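Local coordinates for protein HTH-type transcriptional regulator mcbR (Escherichia coli UMEA 3718-1, PDB 4P9F) that represses expression of McbA by binding to its promoter region, preventing colanic acid overproduction and mucoidy, and is important for biofilm formation, at residues A104-L109 and R133-H138; E111-A116 and E174-Y179; V91-E96 and S140-L145. All coordinates share one frame; numbering follows the deposited sequence.

How the contacts relate
All three contacts lie in the helical FCD domain. Contacts 1 and 2 use different turns of helix 100-119, which pairs with helix 122-138 in contact 1 and with the start of helix 177-187 in contact 2. Their centres are about 13 Å apart, and they touch where Arg133 NH2 packs 4.1 Å from Tyr179 OH. Contact 3 lies beyond the other end of contact 1, with centres about 12 Å apart. Ile136 CG2 meets Val91 CG2 there at 4.0 Å. Contacts 2 and 3 do not touch, and their nearest atoms are about 10 Å apart. Contact 3 is the one that the second subunit reaches. The DNA-binding helix-turn-helix, residues 31-50, is part of none of them.

Contact 1 (A104-L109 and R133-H138); sequences AELQEL and RLAIYH
Leu106 packs on Ala135 and Ile136 in an antiparallel helical hairpin. Helices 100-119 and 122-138 follow each other in the chain and form part of the all-helical FCD bundle. Their short segments run 10.3 Å apart at closest approach, with an angle of 164° between their directions.

The CB of Leu106 points toward the other helix. CG lies anti to the carbonyl carbon (chi1 -72°), and from there both methyls reach Ile136. CD1 meets Ile136 CG1 at 3.8 Å. CD2 meets the same CG1 at 3.7 Å and also Ala135 CB at 3.8 Å. Both branches thus rest on one methylene of Ile136, whose side chain crosses that of Leu106 at about a right angle. Ala135 is the residue nearest Leu106 across the contact, CA to CA 7.3 Å.

Leu106 is buried and also touches Leu183, while Ile136 touches Leu182 and Leu186, so helix 177-187 packs against this pair as well. Arg133 leaves its helix on the side away from 104-109, and its NH1 forms a salt bridge with Glu87 OE1.

No hydrogen bond joins the two segments. One turn after Leu106, Leu109 adds a looser contact, its CD1 lying 4.2 Å from Ala135 CB.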
ATOM      1  N   ALA A 104      11.466 -26.146   2.941  1.00 54.57           N
ATOM      2  CA  ALA A 104      11.730 -27.079   1.851  1.00 57.65           C
ATOM      3  C   ALA A 104      11.344 -26.458   0.506  1.00 49.62           C
ATOM      4  O   ALA A 104      12.118 -26.527  -0.452  1.00 49.04           O
ATOM      5  CB  ALA A 104      10.985 -28.396   2.077  1.00 55.90           C
ATOM      6  N   GLU A 105      10.164 -25.839   0.447  1.00 46.79           N
ATOM      7  CA  GLU A 105       9.697 -25.144  -0.760  1.00 48.95           C
ATOM      8  C   GLU A 105      10.521 -23.890  -1.099  1.00 47.73           C
ATOM      9  O   GLU A 105      10.674 -23.541  -2.273  1.00 46.09           O
ATOM     10  CB  GLU A 105       8.215 -24.756  -0.622  1.00 59.80           C
ATOM     11  CG  GLU A 105       7.253 -25.951  -0.523  1.00 68.51           C
ATOM     12  CD  GLU A 105       5.786 -25.538  -0.406  1.00 74.08           C
ATOM     13  OE1 GLU A 105       5.493 -24.320  -0.404  1.00 73.29           O
ATOM     14  OE2 GLU A 105       4.927 -26.444  -0.316  1.00 81.18           O
ATOM     15  N   LEU A 106      11.038 -23.201  -0.080  1.00 45.34           N
ATOM     16  CA  LEU A 106      11.909 -22.050  -0.335  1.00 38.13           C
ATOM     17  C   LEU A 106      13.217 -22.527  -0.963  1.00 38.54           C
ATOM     18  O   LEU A 106      13.729 -21.913  -1.906  1.00 39.67           O
ATOM     19  CB  LEU A 106      12.179 -21.264   0.949  1.00 40.80           C
ATOM     20  CG  LEU A 106      11.004 -20.447   1.490  1.00 40.70           C
ATOM     21  CD1 LEU A 106      11.335 -19.813   2.832  1.00 38.16           C
ATOM     22  CD2 LEU A 106      10.604 -19.372   0.487  1.00 36.99           C
ATOM     23  N   GLN A 107      13.722 -23.658  -0.474  1.00 39.04           N
ATOM     24  CA  GLN A 107      14.927 -24.258  -1.036  1.00 45.90           C
ATOM     25  C   GLN A 107      14.720 -24.630  -2.515  1.00 52.81           C
ATOM     26  O   GLN A 107      15.610 -24.419  -3.341  1.00 51.77           O
ATOM     27  CB  GLN A 107      15.327 -25.493  -0.228  1.00 50.83           C
ATOM     28  CG  GLN A 107      16.590 -26.186  -0.727  1.00 58.30           C
ATOM     29  CD  GLN A 107      17.825 -25.309  -0.618  1.00 67.82           C
ATOM     30  OE1 GLN A 107      18.086 -24.706   0.422  1.00 69.07           O
ATOM     31  NE2 GLN A 107      18.597 -25.239  -1.698  1.00 74.04           N
ATOM     32  N   GLU A 108      13.546 -25.168  -2.848  1.00 56.49           N
ATOM     33  CA  GLU A 108      13.227 -25.522  -4.239  1.00 54.46           C
ATOM     34  C   GLU A 108      13.194 -24.272  -5.134  1.00 45.72           C
ATOM     35  O   GLU A 108      13.737 -24.266  -6.238  1.00 45.20           O
ATOM     36  CB  GLU A 108      11.892 -26.275  -4.323  1.00 51.70           C
ATOM     37  CG  GLU A 108      11.843 -27.577  -3.550  1.00 61.45           C
ATOM     38  CD  GLU A 108      10.516 -28.307  -3.708  1.00 79.07           C
ATOM     39  OE1 GLU A 108       9.792 -28.040  -4.698  1.00 82.08           O
ATOM     40  OE2 GLU A 108      10.208 -29.164  -2.851  1.00 84.11           O
ATOM     41  N   LEU A 109      12.568 -23.207  -4.650  1.00 49.73           N
ATOM     42  CA  LEU A 109      12.524 -21.964  -5.422  1.00 47.94           C
ATOM     43  C   LEU A 109      13.936 -21.421  -5.675  1.00 45.43           C
ATOM     44  O   LEU A 109      14.234 -20.935  -6.761  1.00 47.77           O
ATOM     45  CB  LEU A 109      11.655 -20.929  -4.707  1.00 43.99           C
ATOM     46  CG  LEU A 109      10.145 -21.174  -4.809  1.00 43.95           C
ATOM     47  CD1 LEU A 109       9.382 -20.205  -3.942  1.00 39.42           C
ATOM     48  CD2 LEU A 109       9.680 -21.034  -6.247  1.00 42.58           C
ATOM     49  N   ARG A 133      10.479 -14.392  -2.445  1.00 27.36           N
ATOM     50  CA  ARG A 133      10.252 -13.451  -1.356  1.00 31.75           C
ATOM     51  C   ARG A 133       8.785 -13.458  -0.910  1.00 31.29           C
ATOM     52  O   ARG A 133       8.488 -13.388   0.279  1.00 39.59           O
ATOM     53  CB  ARG A 133      10.664 -12.027  -1.744  1.00 31.22           C
ATOM     54  CG  ARG A 133      12.167 -11.732  -1.568  1.00 34.16           C
ATOM     55  CD  ARG A 133      12.429 -10.232  -1.765  1.00 40.86           C
ATOM     56  NE  ARG A 133      13.322  -9.911  -2.863  1.00 54.91           N
ATOM     57  CZ  ARG A 133      13.598  -8.668  -3.232  1.00 57.54           C
ATOM     58  NH1 ARG A 133      13.042  -7.655  -2.582  1.00 49.82           N
ATOM     59  NH2 ARG A 133      14.423  -8.434  -4.247  1.00 67.31           N
ATOM     60  N   LEU A 134       7.869 -13.586  -1.862  1.00 34.94           N
ATOM     61  CA  LEU A 134       6.453 -13.589  -1.523  1.00 35.36           C
ATOM     62  C   LEU A 134       6.070 -14.820  -0.707  1.00 36.94           C
ATOM     63  O   LEU A 134       5.259 -14.724   0.206  1.00 36.29           O
ATOM     64  CB  LEU A 134       5.606 -13.513  -2.787  1.00 43.86           C
ATOM     65  CG  LEU A 134       4.176 -13.023  -2.579  1.00 51.30           C
ATOM     66  CD1 LEU A 134       4.170 -11.715  -1.827  1.00 47.78           C
ATOM     67  CD2 LEU A 134       3.478 -12.882  -3.911  1.00 55.24           C
ATOM     68  N   ALA A 135       6.673 -15.965  -1.022  1.00 31.13           N
ATOM     69  CA  ALA A 135       6.458 -17.177  -0.254  1.00 40.53           C
ATOM     70  C   ALA A 135       6.880 -16.961   1.194  1.00 39.59           C
ATOM     71  O   ALA A 135       6.231 -17.450   2.126  1.00 45.27           O
ATOM     72  CB  ALA A 135       7.225 -18.355  -0.867  1.00 30.45           C
ATOM     73  N   ILE A 136       7.974 -16.239   1.383  1.00 34.57           N
ATOM     74  CA  ILE A 136       8.408 -15.896   2.725  1.00 36.02           C
ATOM     75  C   ILE A 136       7.378 -14.989   3.388  1.00 40.14           C
ATOM     76  O   ILE A 136       6.883 -15.288   4.481  1.00 35.24           O
ATOM     77  CB  ILE A 136       9.784 -15.183   2.718  1.00 38.33           C
ATOM     78  CG1 ILE A 136      10.878 -16.126   2.190  1.00 35.46           C
ATOM     79  CG2 ILE A 136      10.145 -14.705   4.119  1.00 32.73           C
ATOM     80  CD1 ILE A 136      12.200 -15.412   1.884  1.00 34.19           C
ATOM     81  N   TYR A 137       7.050 -13.892   2.706  1.00 38.05           N
ATOM     82  CA  TYR A 137       6.219 -12.843   3.290  1.00 38.95           C
ATOM     83  C   TYR A 137       4.850 -13.356   3.693  1.00 37.51           C
ATOM     84  O   TYR A 137       4.305 -12.915   4.703  1.00 33.67           O
ATOM     85  CB  TYR A 137       6.064 -11.666   2.326  1.00 32.96           C
ATOM     86  CG  TYR A 137       7.362 -11.011   1.932  1.00 34.09           C
ATOM     87  CD1 TYR A 137       8.518 -11.192   2.683  1.00 34.89           C
ATOM     88  CD2 TYR A 137       7.434 -10.209   0.800  1.00 29.24           C
ATOM     89  CE1 TYR A 137       9.711 -10.592   2.321  1.00 30.77           C
ATOM     90  CE2 TYR A 137       8.617  -9.603   0.431  1.00 23.64           C
ATOM     91  CZ  TYR A 137       9.757  -9.800   1.195  1.00 24.92           C
ATOM     92  OH  TYR A 137      10.943  -9.198   0.810  1.00 27.40           O
ATOM     93  N   HIS A 138       4.307 -14.293   2.914  1.00 35.12           N
ATOM     94  CA  HIS A 138       2.988 -14.835   3.194  1.00 32.29           C
ATOM     95  C   HIS A 138       2.907 -15.493   4.564  1.00 37.41           C
ATOM     96  O   HIS A 138       1.835 -15.498   5.175  1.00 38.96           O
ATOM     97  CB  HIS A 138       2.573 -15.848   2.113  1.00 40.24           C
ATOM     98  CG  HIS A 138       2.049 -15.220   0.859  1.00 43.04           C
ATOM     99  ND1 HIS A 138       1.865 -15.930  -0.308  1.00 52.25           N
ATOM    100  CD2 HIS A 138       1.635 -13.957   0.600  1.00 42.04           C
ATOM    101  CE1 HIS A 138       1.378 -15.125  -1.239  1.00 49.91           C
ATOM    102  NE2 HIS A 138       1.229 -13.923  -0.715  1.00 41.23           N
TER

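Contact 2 (E111-A116 and E174-Y179); sequences EKLQQA and EHIENY
The ring of Tyr179 carries a methyl of Leu113 on one face. Leu113 CD2 sits 3.9 Å from the ring centroid and only 8° off the ring normal. This is a CH-pi contact over the centre of the ring. At the ring edge, in its plane, lies the backbone O of His175. The side chains of Leu113 and Tyr179 cross at about a right angle. CD2 is the branch that meets the ring.

With CG of Leu113 anti to the backbone N (chi1 -175°), the side chain extends to Tyr179, and CD2 is its leading methyl. The same CD2 also reaches Ile176 CG1 at 4.3 Å.

The second flat group is the amide of Gln114. Its chain bends at chi2 (64°) and brings OE1 over to Ile176. OE1 lies 3.4 Å from Ile176 CD1 and 3.7 Å from Ile176 CG2. Gln114 CB also meets CD1, at 3.5 Å. The CD1 methyl therefore rests against both the root and the amide oxygen of the bent glutamine. These are packing contacts, and no hydrogen bond crosses between the segments.

Tyr179 is buried, and its OH is hydrogen-bonded to Asn205 ND2. His175 O takes a hydrogen bond from Gln204 NE2. Both partners lie on helix 191-210. A leucine in place of Tyr179 would probably leave Asn205 without this partner and Leu113 CD2 without its aromatic face.

Leu113 also touches Val128, so three helices come together around it. The contact is part of the apolar packing of the FCD helical bundle, a domain that in related GntR regulators commonly binds the effector.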
ATOM      1  N   GLU A 111      16.677 -23.145  -6.023  1.00 47.26           N
ATOM      2  CA  GLU A 111      17.259 -23.962  -7.085  1.00 47.59           C
ATOM      3  C   GLU A 111      16.751 -23.500  -8.451  1.00 45.43           C
ATOM      4  O   GLU A 111      17.522 -23.423  -9.412  1.00 46.91           O
ATOM      5  CB  GLU A 111      16.930 -25.430  -6.881  1.00 51.61           C
ATOM      6  CG  GLU A 111      17.506 -26.009  -5.601  1.00 59.45           C
ATOM      7  CD  GLU A 111      17.126 -27.460  -5.389  1.00 69.25           C
ATOM      8  OE1 GLU A 111      17.397 -27.968  -4.284  1.00 68.71           O
ATOM      9  OE2 GLU A 111      16.569 -28.091  -6.321  1.00 76.37           O
ATOM     10  N   LYS A 112      15.454 -23.201  -8.531  1.00 44.72           N
ATOM     11  CA  LYS A 112      14.864 -22.655  -9.755  1.00 43.87           C
ATOM     12  C   LYS A 112      15.574 -21.363 -10.142  1.00 43.30           C
ATOM     13  O   LYS A 112      15.891 -21.135 -11.316  1.00 44.39           O
ATOM     14  CB  LYS A 112      13.374 -22.372  -9.566  1.00 47.55           C
ATOM     15  CG  LYS A 112      12.508 -23.609  -9.387  1.00 55.19           C
ATOM     16  CD  LYS A 112      12.636 -24.561 -10.539  1.00 56.36           C
ATOM     17  CE  LYS A 112      11.742 -25.778 -10.311  1.00 62.03           C
ATOM     18  NZ  LYS A 112      11.703 -26.679 -11.495  1.00 70.36           N
ATOM     19  N   LEU A 113      15.852 -20.525  -9.139  1.00 41.18           N
ATOM     20  CA  LEU A 113      16.505 -19.243  -9.390  1.00 40.50           C
ATOM     21  C   LEU A 113      17.899 -19.440  -9.982  1.00 44.45           C
ATOM     22  O   LEU A 113      18.260 -18.783 -10.961  1.00 48.20           O
ATOM     23  CB  LEU A 113      16.597 -18.412  -8.093  1.00 39.79           C
ATOM     24  CG  LEU A 113      17.151 -16.995  -8.234  1.00 38.77           C
ATOM     25  CD1 LEU A 113      16.320 -16.182  -9.238  1.00 43.99           C
ATOM     26  CD2 LEU A 113      17.255 -16.265  -6.877  1.00 40.23           C
ATOM     27  N   GLN A 114      18.675 -20.355  -9.403  1.00 49.64           N
ATOM     28  CA  GLN A 114      20.010 -20.640  -9.919  1.00 51.14           C
ATOM     29  C   GLN A 114      19.939 -21.145 -11.360  1.00 50.23           C
ATOM     30  O   GLN A 114      20.719 -20.722 -12.222  1.00 48.70           O
ATOM     31  CB  GLN A 114      20.720 -21.669  -9.027  1.00 58.75           C
ATOM     32  CG  GLN A 114      22.015 -22.239  -9.603  1.00 66.29           C
ATOM     33  CD  GLN A 114      23.109 -21.192  -9.769  1.00 73.94           C
ATOM     34  OE1 GLN A 114      23.313 -20.339  -8.902  1.00 73.57           O
ATOM     35  NE2 GLN A 114      23.822 -21.257 -10.888  1.00 77.64           N
ATOM     36  N   GLN A 115      18.987 -22.035 -11.617  1.00 48.34           N
ATOM     37  CA  GLN A 115      18.807 -22.593 -12.956  1.00 54.25           C
ATOM     38  C   GLN A 115      18.486 -21.468 -13.915  1.00 50.99           C
ATOM     39  O   GLN A 115      18.996 -21.437 -15.031  1.00 50.63           O
ATOM     40  CB  GLN A 115      17.707 -23.651 -12.970  1.00 58.03           C
ATOM     41  CG  GLN A 115      18.032 -24.882 -12.149  1.00 61.53           C
ATOM     42  CD  GLN A 115      16.823 -25.765 -11.960  1.00 69.01           C
ATOM     43  OE1 GLN A 115      15.820 -25.627 -12.666  1.00 73.36           O
ATOM     44  NE2 GLN A 115      16.900 -26.675 -10.997  1.00 73.50           N
ATOM     45  N   ALA A 116      17.637 -20.545 -13.467  1.00 44.32           N
ATOM     46  CA  ALA A 116      17.258 -19.408 -14.296  1.00 42.05           C
ATOM     47  C   ALA A 116      18.472 -18.557 -14.668  1.00 42.83           C
ATOM     48  O   ALA A 116      18.599 -18.131 -15.812  1.00 46.99           O
ATOM     49  CB  ALA A 116      16.197 -18.550 -13.579  1.00 34.78           C
ATOM     50  N   GLU A 174      26.937 -14.066  -8.684  1.00 59.36           N
ATOM     51  CA  GLU A 174      27.290 -13.936  -7.279  1.00 61.63           C
ATOM     52  C   GLU A 174      26.135 -13.410  -6.423  1.00 56.31           C
ATOM     53  O   GLU A 174      26.142 -13.540  -5.198  1.00 57.39           O
ATOM     54  CB  GLU A 174      28.498 -13.011  -7.162  1.00 67.05           C
ATOM     55  CG  GLU A 174      29.222 -13.073  -5.843  1.00 82.17           C
ATOM     56  CD  GLU A 174      30.553 -12.349  -5.888  1.00 92.62           C
ATOM     57  OE1 GLU A 174      31.072 -12.016  -4.811  1.00 90.70           O
ATOM     58  OE2 GLU A 174      31.080 -12.117  -6.999  1.00 98.92           O
ATOM     59  N   HIS A 175      25.121 -12.867  -7.085  1.00 52.44           N
ATOM     60  CA  HIS A 175      23.958 -12.278  -6.421  1.00 43.72           C
ATOM     61  C   HIS A 175      23.066 -13.331  -5.743  1.00 44.98           C
ATOM     62  O   HIS A 175      22.206 -12.998  -4.928  1.00 41.59           O
ATOM     63  CB  HIS A 175      23.145 -11.470  -7.442  1.00 54.43           C
ATOM     64  CG  HIS A 175      23.814 -10.199  -7.874  1.00 59.77           C
ATOM     65  ND1 HIS A 175      24.998 -10.192  -8.589  1.00 62.77           N
ATOM     66  CD2 HIS A 175      23.460  -8.907  -7.720  1.00 60.19           C
ATOM     67  CE1 HIS A 175      25.350  -8.946  -8.833  1.00 60.73           C
ATOM     68  NE2 HIS A 175      24.438  -8.141  -8.321  1.00 65.91           N
ATOM     69  N   ILE A 176      23.245 -14.600  -6.103  1.00 45.73           N
ATOM     70  CA  ILE A 176      22.416 -15.652  -5.522  1.00 46.27           C
ATOM     71  C   ILE A 176      22.908 -16.069  -4.130  1.00 44.56           C
ATOM     72  O   ILE A 176      22.169 -16.690  -3.371  1.00 50.25           O
ATOM     73  CB  ILE A 176      22.343 -16.891  -6.437  1.00 51.02           C
ATOM     74  CG1 ILE A 176      21.171 -17.772  -6.004  1.00 53.77           C
ATOM     75  CG2 ILE A 176      23.679 -17.636  -6.472  1.00 46.63           C
ATOM     76  CD1 ILE A 176      20.943 -18.938  -6.890  1.00 63.32           C
ATOM     77  N   GLU A 177      24.128 -15.684  -3.773  1.00 42.27           N
ATOM     78  CA  GLU A 177      24.676 -16.081  -2.487  1.00 44.30           C
ATOM     79  C   GLU A 177      23.894 -15.425  -1.343  1.00 41.99           C
ATOM     80  O   GLU A 177      23.665 -16.050  -0.306  1.00 38.07           O
ATOM     81  CB  GLU A 177      26.158 -15.738  -2.390  1.00 44.14           C
ATOM     82  CG  GLU A 177      27.055 -16.809  -2.970  1.00 47.83           C
ATOM     83  CD  GLU A 177      26.751 -18.194  -2.413  1.00 53.20           C
ATOM     84  OE1 GLU A 177      26.963 -18.422  -1.203  1.00 54.09           O
ATOM     85  OE2 GLU A 177      26.293 -19.054  -3.188  1.00 49.59           O
ATOM     86  N   ASN A 178      23.486 -14.172  -1.527  1.00 37.83           N
ATOM     87  CA  ASN A 178      22.671 -13.517  -0.513  1.00 34.30           C
ATOM     88  C   ASN A 178      21.344 -14.229  -0.267  1.00 31.66           C
ATOM     89  O   ASN A 178      20.826 -14.186   0.849  1.00 34.73           O
ATOM     90  CB  ASN A 178      22.417 -12.048  -0.882  1.00 41.79           C
ATOM     91  CG  ASN A 178      23.597 -11.140  -0.532  1.00 51.89           C
ATOM     92  OD1 ASN A 178      24.312 -11.375   0.446  1.00 45.45           O
ATOM     93  ND2 ASN A 178      23.798 -10.096  -1.326  1.00 55.24           N
ATOM     94  N   TYR A 179      20.818 -14.904  -1.287  1.00 31.45           N
ATOM     95  CA  TYR A 179      19.570 -15.658  -1.155  1.00 33.22           C
ATOM     96  C   TYR A 179      19.806 -16.923  -0.319  1.00 33.14           C
ATOM     97  O   TYR A 179      18.993 -17.261   0.545  1.00 32.90           O
ATOM     98  CB  TYR A 179      19.002 -16.018  -2.532  1.00 35.10           C
ATOM     99  CG  TYR A 179      18.414 -14.841  -3.284  1.00 41.32           C
ATOM    100  CD1 TYR A 179      19.239 -13.967  -3.982  1.00 42.23           C
ATOM    101  CD2 TYR A 179      17.046 -14.603  -3.304  1.00 36.64           C
ATOM    102  CE1 TYR A 179      18.724 -12.886  -4.667  1.00 36.28           C
ATOM    103  CE2 TYR A 179      16.516 -13.514  -3.998  1.00 37.55           C
ATOM    104  CZ  TYR A 179      17.370 -12.664  -4.675  1.00 35.77           C
ATOM    105  OH  TYR A 179      16.881 -11.578  -5.373  1.00 41.39           O
TER

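Contact 3 (V91-E96 and S140-L145); sequences VALAVE and SNMPIL
Ala94 and Ser140 bring their backbones unusually close. Their CA atoms are 3.9 Å apart. The chains are almost in backbone contact, which the short side chains of both residues permit. Ala94 CB lies 3.8 Å from Ser140 N, so a small methyl presses on the main chain. No hydrogen bond joins the two segments.

Leu93 packs alongside. Its CB meets Ser140 CB at 3.7 Å. Farther out, Leu93 CD1 reaches the selenomethionine at position 142, touching both CG and CE at 3.9 Å. The chain of Met142 bends at chi2 and chi3. That folds its terminal methyl back, so CG and CE both lie against Leu93 CD1.

Ser140 uses its hydroxyl within the turn. OG sits in the crowded position between the backbone N and the carbonyl carbon (chi1 68°). From there it accepts a bond from Met142 N at 3.3 Å, with an N-H...O angle of 143°, an ST turn. Ser140 is buried, and the hydrogen bond between its OG and Tyr137 O ties the turn back to helix 122-138. Asn141, between these residues, has a positive phi of 54°, which lets the chain change direction.

Met142 is the N-cap residue of helix 143-156. Close by, Glu78 of the second subunit accepts a hydrogen bond from Leu145 N, and Ile82 of that subunit packs on Leu145. The C-terminal end of helix 73-95 thus packs on the short link between helices 122-138 and 143-156, an ST turn at a corner of the FCD helical bundle, with the start of helix 143-156 at the subunit interface.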
ATOM      1  N   VAL A  91       9.504  -9.991   6.603  1.00 30.34           N
ATOM      2  CA  VAL A  91      10.445 -11.104   6.787  1.00 28.01           C
ATOM      3  C   VAL A  91      10.645 -11.438   8.272  1.00 30.84           C
ATOM      4  O   VAL A  91      10.772 -12.606   8.608  1.00 35.35           O
ATOM      5  CB  VAL A  91      11.825 -10.818   6.103  1.00 37.18           C
ATOM      6  CG1 VAL A  91      12.681  -9.843   6.911  1.00 28.46           C
ATOM      7  CG2 VAL A  91      12.576 -12.111   5.873  1.00 41.00           C
ATOM      8  N   ALA A  92      10.614 -10.431   9.152  1.00 31.66           N
ATOM      9  CA  ALA A  92      10.817 -10.667  10.581  1.00 38.10           C
ATOM     10  C   ALA A  92       9.633 -11.404  11.180  1.00 39.07           C
ATOM     11  O   ALA A  92       9.813 -12.271  12.022  1.00 42.13           O
ATOM     12  CB  ALA A  92      11.067  -9.351  11.336  1.00 29.55           C
ATOM     13  N   LEU A  93       8.426 -11.085  10.726  1.00 38.05           N
ATOM     14  CA  LEU A  93       7.239 -11.748  11.235  1.00 35.99           C
ATOM     15  C   LEU A  93       7.105 -13.167  10.697  1.00 39.45           C
ATOM     16  O   LEU A  93       6.518 -14.033  11.341  1.00 45.57           O
ATOM     17  CB  LEU A  93       5.997 -10.943  10.855  1.00 38.40           C
ATOM     18  CG  LEU A  93       5.888  -9.590  11.538  1.00 40.41           C
ATOM     19  CD1 LEU A  93       4.692  -8.817  10.992  1.00 36.61           C
ATOM     20  CD2 LEU A  93       5.786  -9.801  13.046  1.00 43.27           C
ATOM     21  N   ALA A  94       7.679 -13.417   9.530  1.00 31.67           N
ATOM     22  CA  ALA A  94       7.557 -14.721   8.902  1.00 35.70           C
ATOM     23  C   ALA A  94       8.427 -15.767   9.604  1.00 33.31           C
ATOM     24  O   ALA A  94       8.112 -16.963   9.593  1.00 41.05           O
ATOM     25  CB  ALA A  94       7.915 -14.635   7.422  1.00 29.15           C
ATOM     26  N   VAL A  95       9.510 -15.317  10.220  1.00 39.33           N
ATOM     27  CA  VAL A  95      10.459 -16.236  10.851  1.00 44.61           C
ATOM     28  C   VAL A  95       9.827 -17.202  11.860  1.00 48.42           C
ATOM     29  O   VAL A  95      10.081 -18.403  11.803  1.00 43.18           O
ATOM     30  CB  VAL A  95      11.582 -15.465  11.552  1.00 43.62           C
ATOM     31  CG1 VAL A  95      12.453 -16.420  12.370  1.00 45.20           C
ATOM     32  CG2 VAL A  95      12.405 -14.716  10.522  1.00 43.73           C
ATOM     33  N   GLU A  96       8.986 -16.692  12.753  1.00 50.43           N
ATOM     34  CA  GLU A  96       8.412 -17.531  13.797  1.00 54.54           C
ATOM     35  C   GLU A  96       7.301 -18.454  13.284  1.00 61.19           C
ATOM     36  O   GLU A  96       6.764 -19.255  14.047  1.00 66.05           O
ATOM     37  CB  GLU A  96       7.879 -16.663  14.938  1.00 56.42           C
ATOM     38  N   SER A 140       4.096 -14.430   7.226  1.00 32.37           N
ATOM     39  CA  SER A 140       3.935 -13.402   8.260  1.00 29.48           C
ATOM     40  C   SER A 140       2.493 -13.368   8.762  1.00 35.23           C
ATOM     41  O   SER A 140       2.203 -12.725   9.765  1.00 41.53           O
ATOM     42  CB  SER A 140       4.291 -12.019   7.726  1.00 29.00           C
ATOM     43  OG  SER A 140       3.330 -11.608   6.766  1.00 33.35           O
ATOM     44  N   ASN A 141       1.599 -14.041   8.033  1.00 38.94           N
ATOM     45  CA  ASN A 141       0.162 -14.021   8.301  1.00 39.76           C
ATOM     46  C   ASN A 141      -0.392 -12.592   8.369  1.00 37.19           C
ATOM     47  O   ASN A 141      -1.311 -12.289   9.131  1.00 35.80           O
ATOM     48  CB  ASN A 141      -0.156 -14.807   9.578  1.00 44.21           C
ATOM     49  CG  ASN A 141       0.156 -16.286   9.432  1.00 47.20           C
ATOM     50  OD1 ASN A 141       0.044 -16.839   8.336  1.00 49.76           O
ATOM     51  ND2 ASN A 141       0.547 -16.934  10.531  1.00 43.74           N
HETATM   52  N   MSE A 142       0.173 -11.726   7.537  1.00 31.20           N
HETATM   53  CA  MSE A 142      -0.336 -10.376   7.349  1.00 29.42           C
HETATM   54  C   MSE A 142      -0.665 -10.143   5.887  1.00 27.35           C
HETATM   55  O   MSE A 142       0.159  -9.576   5.174  1.00 32.77           O
HETATM   56  CB  MSE A 142       0.705  -9.347   7.789  1.00 28.40           C
HETATM   57  CG  MSE A 142       1.340  -9.666   9.103  1.00 40.08           C
HETATM   58 SE   MSE A 142       0.331  -8.821  10.501  0.66 49.98          SE
HETATM   59  CE  MSE A 142       1.234  -7.096  10.385  1.00 32.13           C
ATOM     60  N   PRO A 143      -1.862 -10.563   5.441  1.00 28.52           N
ATOM     61  CA  PRO A 143      -2.296 -10.479   4.036  1.00 31.57           C
ATOM     62  C   PRO A 143      -2.302  -9.066   3.473  1.00 26.77           C
ATOM     63  O   PRO A 143      -1.995  -8.878   2.296  1.00 26.58           O
ATOM     64  CB  PRO A 143      -3.731 -11.029   4.071  1.00 33.18           C
ATOM     65  CG  PRO A 143      -3.835 -11.765   5.338  1.00 37.95           C
ATOM     66  CD  PRO A 143      -2.913 -11.130   6.304  1.00 32.94           C
ATOM     67  N   ILE A 144      -2.671  -8.089   4.296  1.00 29.94           N
ATOM     68  CA  ILE A 144      -2.695  -6.695   3.856  1.00 25.96           C
ATOM     69  C   ILE A 144      -1.272  -6.161   3.664  1.00 26.59           C
ATOM     70  O   ILE A 144      -0.988  -5.417   2.705  1.00 25.88           O
ATOM     71  CB  ILE A 144      -3.465  -5.811   4.856  1.00 26.48           C
ATOM     72  CG1 ILE A 144      -4.907  -6.327   4.995  1.00 31.55           C
ATOM     73  CG2 ILE A 144      -3.492  -4.369   4.383  1.00 25.86           C
ATOM     74  CD1 ILE A 144      -5.769  -5.498   5.949  1.00 31.61           C
ATOM     75  N   LEU A 145      -0.370  -6.558   4.559  1.00 24.82           N
ATOM     76  CA  LEU A 145       1.040  -6.193   4.413  1.00 24.30           C
ATOM     77  C   LEU A 145       1.585  -6.778   3.121  1.00 23.55           C
ATOM     78  O   LEU A 145       2.175  -6.068   2.325  1.00 22.84           O
ATOM     79  CB  LEU A 145       1.874  -6.680   5.611  1.00 24.42           C
ATOM     80  CG  LEU A 145       3.398  -6.517   5.574  1.00 23.61           C
ATOM     81  CD1 LEU A 145       3.801  -5.064   5.419  1.00 25.91           C
ATOM     82  CD2 LEU A 145       4.045  -7.094   6.851  1.00 24.50           C
TER